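Local coordinates for protein 3-hexulose-6-phosphate synthase (Mycobacterium gastri, PDB 3AJX) that belongs to the orotidine 5'-phosphate decarboxylase / HUMPS family and folds as a parallel beta/alpha barrel, paired with a second copy and carrying a bound magnesium ion, at residues I7-E13 / T33-E39; T62-E67 / T91-K97. The protein carries 1 engineered substitution. All coordinates share one frame; numbering follows the deposited sequence.

Contact 1 (I7-E13 / T33-E39); sequences IDLLSTE and TPLIKAE. Engineered in segment 33-39: Lys37 (natural residue Glu).
Glu39 reaches from the end of helix 33-39 to the start of helix 12-22 and takes the backbone N-H of Thr12 on its OE2. The bond from Thr12 N to Glu39 OE2 is short at 2.7 Å and nearly straight (163°), although the N-H arrives on the anti side of the carboxylate and 26° out of its plane. A bend at chi2 (-84°) folds the glutamate chain back to this spot. Two N-H groups of the first helical turn thus meet side-chain acceptors: Thr12 N that of Glu39, from another helix, and Ala14 N the hydroxyl of Ser11, the N-cap.

Water extends the polar network. One molecule donates to Glu13 OE1, and another accepts from Thr33 N at 3.0 Å.

The branches of Leu35 press against the backbone of 7-11, CB 3.2 Å from Leu9 O and CD1 on Ser11 N, a buried nitrogen without a partner. Apolar contacts join Leu35 CD2 to Ile7 CG2 at 4.0 Å and, crossing at about a right angle, Leu10 CD2 to Pro34 CB at 3.9 Å; Ile72 of the second subunit packs on Leu10.

The loop after barrel strand 2-7 thereby meets the helix after strand 28-31, with the Asp8 side chain about 5 Å from the magnesium ion. Glu13 and Glu39 bring like charges together, and the N-terminal end of helix 12-22 may partly offset their repulsion.

Contact 2 (T62-E67 / T91-K97); sequences TMDAGE and TIAGAVK
Gly66 and Thr91 meet backbone to backbone: the CA of Gly66 points a hydrogen almost straight at Thr91 O, with 3.3 Å between CA and O and 174° at the hydrogen. Two more CA-H...O contacts follow, from Glu67 CA to Gly94 O at 3.3 Å and, more bent, from Ala95 CA to Gly66 O. No conventional hydrogen bond crosses the interface directly. Gly66 and Gly94, which have no side chains, face each other where the backbones come closest, and the CA atoms of Glu67 and Gly94 lie 4.1 Å apart.

Side chains pack around this backbone contact. Thr91 directs CG2, anti to its own backbone N, over the start of helix 66-75, 3.6 Å from Gly66 CA. Glu67 rests CB and CG against Gly94 O, with CB 3.4 Å from that oxygen. The methyl of Ala95 lies against Gly66 O.

Polar groups are joined through water. One molecule donates to both Met63 O and Thr91 OG1, and the same hydroxyl also bonds Asp138 of the second subunit, whose carboxylate takes the N-H of Gly66 as well. At the outer end, extended Glu67 and Lys97 cross obliquely, OE2 lying 3.6 Å from Lys97 CD. Their charged atoms, Glu67 OE2 and Lys97 NZ, remain 4.7 Å apart with a water bridging them.

The contact thus joins consecutive helices of the barrel's outer layer, 66-75 and 89-102. Strand 80-84 runs between them in sequence, and Ala95 and Ile92 pack inward on its Val83.

Overall arrangement
Both contacts follow one plan, the start of one beta/alpha unit set against a later helix, yet they solve it differently. Each is partly buried, with exposed residues at the margin, Leu10 and Glu13 in contact 1, Glu67 and Lys97 in contact 2, and each touches the second subunit. Contact 1 lies nearer the magnesium site of Glu30 and Asp59 and relies on a carboxylate, waters and a leucine. Contact 2 depends on close glycine backbones, and the side chain of Thr62 is about 12 Å from the magnesium ion. The two share no helix; the centres of contacts 1 and 2 are 22 Å apart and the nearest atoms of contacts 1 and 2 about 7 Å.

Contact 1 (I7-E13 / T33-E39)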
loop_
_atom_site.group_PDB
_atom_site.type_symbol
_atom_site.label_atom_id
_atom_site.label_comp_id
_atom_site.label_asym_id
_atom_site.label_seq_id
_atom_site.Cartn_x
_atom_site.Cartn_y
_atom_site.Cartn_z
ATOM N N ILE A 7 1.374 6.470 -14.378
ATOM C CA ILE A 7 2.431 5.598 -14.877
ATOM C C ILE A 7 2.507 4.350 -14.000
ATOM O O ILE A 7 3.287 4.281 -13.049
ATOM C CB ILE A 7 3.799 6.319 -14.882
ATOM C CG1 ILE A 7 3.709 7.594 -15.726
ATOM C CG2 ILE A 7 4.870 5.395 -15.457
ATOM C CD1 ILE A 7 5.014 8.359 -15.850
ATOM N N ASP A 8 1.672 3.370 -14.323
ATOM C CA ASP A 8 1.618 2.128 -13.573
ATOM C C ASP A 8 2.509 1.077 -14.219
ATOM O O ASP A 8 2.066 -0.032 -14.523
ATOM C CB ASP A 8 0.166 1.644 -13.496
ATOM C CG ASP A 8 -0.684 2.510 -12.586
ATOM O OD1 ASP A 8 -1.907 2.619 -12.819
ATOM O OD2 ASP A 8 -0.128 3.079 -11.622
ATOM N N LEU A 9 3.768 1.446 -14.435
ATOM C CA LEU A 9 4.746 0.557 -15.046
ATOM C C LEU A 9 5.667 -0.019 -13.971
ATOM O O LEU A 9 5.462 0.230 -12.782
ATOM C CB LEU A 9 5.551 1.314 -16.103
ATOM C CG LEU A 9 4.687 1.889 -17.235
ATOM C CD1 LEU A 9 5.565 2.626 -18.231
ATOM C CD2 LEU A 9 3.923 0.763 -17.920
ATOM N N LEU A 10 6.684 -0.776 -14.374
ATOM C CA LEU A 10 7.561 -1.406 -13.388
ATOM C C LEU A 10 9.035 -1.012 -13.348
ATOM O O LEU A 10 9.799 -1.582 -12.567
ATOM C CB LEU A 10 7.459 -2.927 -13.518
ATOM C CG LEU A 10 6.059 -3.525 -13.347
ATOM C CD1 LEU A 10 6.129 -5.033 -13.536
ATOM C CD2 LEU A 10 5.506 -3.182 -11.969
ATOM N N SER A 11 9.452 -0.057 -14.171
ATOM C CA SER A 11 10.853 0.355 -14.147
ATOM C C SER A 11 11.004 1.855 -14.316
ATOM O O SER A 11 10.185 2.504 -14.969
ATOM C CB SER A 11 11.652 -0.362 -15.245
ATOM O OG SER A 11 11.353 0.155 -16.530
ATOM N N THR A 12 12.059 2.399 -13.717
ATOM C CA THR A 12 12.348 3.825 -13.798
ATOM C C THR A 12 12.617 4.208 -15.250
ATOM O O THR A 12 12.205 5.270 -15.715
ATOM C CB THR A 12 13.579 4.183 -12.943
ATOM O OG1 THR A 12 13.306 3.886 -11.568
ATOM C CG2 THR A 12 13.919 5.660 -13.086
ATOM N N GLU A 13 13.315 3.333 -15.963
ATOM C CA GLU A 13 13.628 3.577 -17.365
ATOM C C GLU A 13 12.336 3.759 -18.162
ATOM O O GLU A 13 12.191 4.717 -18.919
ATOM C CB GLU A 13 14.427 2.402 -17.936
ATOM C CG GLU A 13 15.814 2.208 -17.327
ATOM C CD GLU A 13 15.790 1.973 -15.823
ATOM O OE1 GLU A 13 15.030 1.096 -15.359
ATOM O OE2 GLU A 13 16.544 2.666 -15.105
ATOM N N THR A 33 1.620 2.880 -7.825
ATOM C CA THR A 33 1.977 2.096 -6.655
ATOM C C THR A 33 2.928 0.945 -6.997
ATOM O O THR A 33 3.924 0.737 -6.309
ATOM C CB THR A 33 0.714 1.557 -5.965
ATOM O OG1 THR A 33 -0.196 2.644 -5.739
ATOM C CG2 THR A 33 1.067 0.924 -4.632
ATOM N N PRO A 34 2.639 0.179 -8.066
ATOM C CA PRO A 34 3.550 -0.922 -8.399
ATOM C C PRO A 34 4.942 -0.420 -8.792
ATOM O O PRO A 34 5.946 -1.082 -8.536
ATOM C CB PRO A 34 2.830 -1.635 -9.545
ATOM C CG PRO A 34 2.053 -0.532 -10.196
ATOM C CD PRO A 34 1.511 0.235 -9.014
ATOM N N LEU A 35 4.995 0.756 -9.410
ATOM C CA LEU A 35 6.264 1.350 -9.827
ATOM C C LEU A 35 7.118 1.723 -8.619
ATOM O O LEU A 35 8.331 1.487 -8.593
ATOM C CB LEU A 35 6.007 2.596 -10.677
ATOM C CG LEU A 35 7.234 3.366 -11.177
ATOM C CD1 LEU A 35 8.124 2.439 -11.997
ATOM C CD2 LEU A 35 6.792 4.554 -12.027
ATOM N N ILE A 36 6.483 2.316 -7.616
ATOM C CA ILE A 36 7.189 2.702 -6.404
ATOM C C ILE A 36 7.660 1.459 -5.650
ATOM O O ILE A 36 8.780 1.417 -5.154
ATOM C CB ILE A 36 6.289 3.564 -5.497
ATOM C CG1 ILE A 36 6.030 4.915 -6.181
ATOM C CG2 ILE A 36 6.945 3.758 -4.126
ATOM C CD1 ILE A 36 5.042 5.797 -5.458
ATOM N N LYS A 37 6.818 0.437 -5.569
ATOM C CA LYS A 37 7.218 -0.775 -4.862
ATOM C C LYS A 37 8.323 -1.505 -5.619
ATOM O O LYS A 37 9.135 -2.214 -5.027
ATOM C CB LYS A 37 6.012 -1.698 -4.658
ATOM C CG LYS A 37 4.980 -1.118 -3.701
ATOM C CD LYS A 37 3.779 -2.029 -3.510
ATOM C CE LYS A 37 2.762 -1.357 -2.597
ATOM N NZ LYS A 37 1.516 -2.152 -2.428
ATOM N N ALA A 38 8.364 -1.306 -6.931
ATOM C CA ALA A 38 9.368 -1.959 -7.757
ATOM C C ALA A 38 10.740 -1.303 -7.649
ATOM O O ALA A 38 11.749 -1.985 -7.443
ATOM C CB ALA A 38 8.912 -1.960 -9.215
ATOM N N GLU A 39 10.762 0.021 -7.769
ATOM C CA GLU A 39 12.004 0.795 -7.758
ATOM C C GLU A 39 12.349 1.554 -6.482
ATOM O O GLU A 39 13.506 1.928 -6.279
ATOM C CB GLU A 39 11.971 1.795 -8.919
ATOM C CG GLU A 39 11.834 1.151 -10.284
ATOM C CD GLU A 39 13.166 0.691 -10.849
ATOM O OE1 GLU A 39 14.067 0.343 -10.056
ATOM O OE2 GLU A 39 13.303 0.667 -12.087
HETATM O O HOH W 1 -1.020 3.326 -9.248
HETATM O O HOH W 2 15.490 -0.385 -12.861
#

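Contact 2 (T62-E67 / T91-K97)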
loop_
_atom_site.group_PDB
_atom_site.type_symbol
_atom_site.label_atom_id
_atom_site.label_comp_id
_atom_site.label_asym_id
_atom_site.label_seq_id
_atom_site.Cartn_x
_atom_site.Cartn_y
_atom_site.Cartn_z
ATOM N N THR A 62 -0.663 4.882 1.166
ATOM C CA THR A 62 -0.313 4.651 2.560
ATOM C C THR A 62 -1.476 4.127 3.397
ATOM O O THR A 62 -2.593 4.641 3.326
ATOM C CB THR A 62 0.216 5.940 3.183
ATOM O OG1 THR A 62 1.365 6.368 2.443
ATOM C CG2 THR A 62 0.598 5.720 4.644
ATOM N N MET A 63 -1.202 3.103 4.200
ATOM C CA MET A 63 -2.226 2.510 5.049
ATOM C C MET A 63 -1.899 2.698 6.529
ATOM O O MET A 63 -2.778 2.609 7.381
ATOM C CB MET A 63 -2.361 1.022 4.733
ATOM C CG MET A 63 -3.474 0.309 5.482
ATOM S SD MET A 63 -5.117 0.951 5.100
ATOM C CE MET A 63 -6.031 0.373 6.535
ATOM N N ASP A 64 -0.628 2.951 6.824
ATOM C CA ASP A 64 -0.191 3.145 8.203
ATOM C C ASP A 64 1.081 3.986 8.213
ATOM O O ASP A 64 1.775 4.064 7.200
ATOM C CB ASP A 64 0.044 1.786 8.865
ATOM C CG ASP A 64 0.422 1.904 10.330
ATOM O OD1 ASP A 64 -0.174 2.746 11.038
ATOM O OD2 ASP A 64 1.310 1.145 10.770
ATOM N N ALA A 65 1.385 4.604 9.353
ATOM C CA ALA A 65 2.556 5.475 9.475
ATOM C C ALA A 65 2.389 6.572 8.422
ATOM O O ALA A 65 3.242 6.770 7.555
ATOM C CB ALA A 65 3.842 4.688 9.229
ATOM N N GLY A 66 1.261 7.269 8.507
ATOM C CA GLY A 66 0.951 8.313 7.550
ATOM C C GLY A 66 1.970 9.425 7.432
ATOM O O GLY A 66 2.357 9.806 6.324
ATOM N N GLU A 67 2.406 9.960 8.565
ATOM C CA GLU A 67 3.375 11.047 8.535
ATOM C C GLU A 67 4.699 10.591 7.932
ATOM O O GLU A 67 5.284 11.297 7.112
ATOM C CB GLU A 67 3.601 11.584 9.944
ATOM C CG GLU A 67 4.418 12.860 9.989
ATOM C CD GLU A 67 4.637 13.335 11.404
ATOM O OE1 GLU A 67 5.206 12.557 12.200
ATOM O OE2 GLU A 67 4.233 14.470 11.723
ATOM N N THR A 91 -3.854 8.366 10.677
ATOM C CA THR A 91 -2.864 8.130 9.634
ATOM C C THR A 91 -2.974 9.231 8.581
ATOM O O THR A 91 -1.970 9.778 8.119
ATOM C CB THR A 91 -3.091 6.752 8.984
ATOM O OG1 THR A 91 -2.858 5.731 9.962
ATOM C CG2 THR A 91 -2.151 6.545 7.797
ATOM N N ILE A 92 -4.205 9.558 8.205
ATOM C CA ILE A 92 -4.424 10.608 7.230
ATOM C C ILE A 92 -3.981 11.932 7.842
ATOM O O ILE A 92 -3.354 12.753 7.176
ATOM C CB ILE A 92 -5.910 10.677 6.819
ATOM C CG1 ILE A 92 -6.278 9.392 6.070
ATOM C CG2 ILE A 92 -6.157 11.906 5.954
ATOM C CD1 ILE A 92 -7.749 9.251 5.725
ATOM N N ALA A 93 -4.294 12.127 9.120
ATOM C CA ALA A 93 -3.911 13.352 9.812
ATOM C C ALA A 93 -2.392 13.518 9.813
ATOM O O ALA A 93 -1.883 14.623 9.649
ATOM C CB ALA A 93 -4.435 13.332 11.245
ATOM N N GLY A 94 -1.677 12.411 10.002
ATOM C CA GLY A 94 -0.227 12.449 10.019
ATOM C C GLY A 94 0.335 12.842 8.667
ATOM O O GLY A 94 1.287 13.617 8.582
ATOM N N ALA A 95 -0.244 12.293 7.605
ATOM C CA ALA A 95 0.203 12.616 6.258
ATOM C C ALA A 95 -0.064 14.097 5.986
ATOM O O ALA A 95 0.767 14.791 5.398
ATOM C CB ALA A 95 -0.533 11.755 5.241
ATOM N N VAL A 96 -1.229 14.577 6.411
ATOM C CA VAL A 96 -1.583 15.977 6.212
ATOM C C VAL A 96 -0.603 16.888 6.955
ATOM O O VAL A 96 -0.232 17.951 6.454
ATOM C CB VAL A 96 -3.033 16.255 6.684
ATOM C CG1 VAL A 96 -3.287 17.758 6.775
ATOM C CG2 VAL A 96 -4.021 15.623 5.700
ATOM N N LYS A 97 -0.168 16.461 8.136
ATOM C CA LYS A 97 0.773 17.255 8.920
ATOM C C LYS A 97 2.087 17.385 8.146
ATOM O O LYS A 97 2.691 18.461 8.096
ATOM C CB LYS A 97 1.005 16.591 10.280
ATOM C CG LYS A 97 1.687 17.476 11.304
ATOM C CD LYS A 97 1.675 16.802 12.667
ATOM C CE LYS A 97 2.175 17.734 13.751
ATOM N NZ LYS A 97 2.184 17.072 15.089
HETATM O O HOH W 3 -4.149 3.375 9.499
HETATM O O HOH W 4 4.245 14.958 14.305
#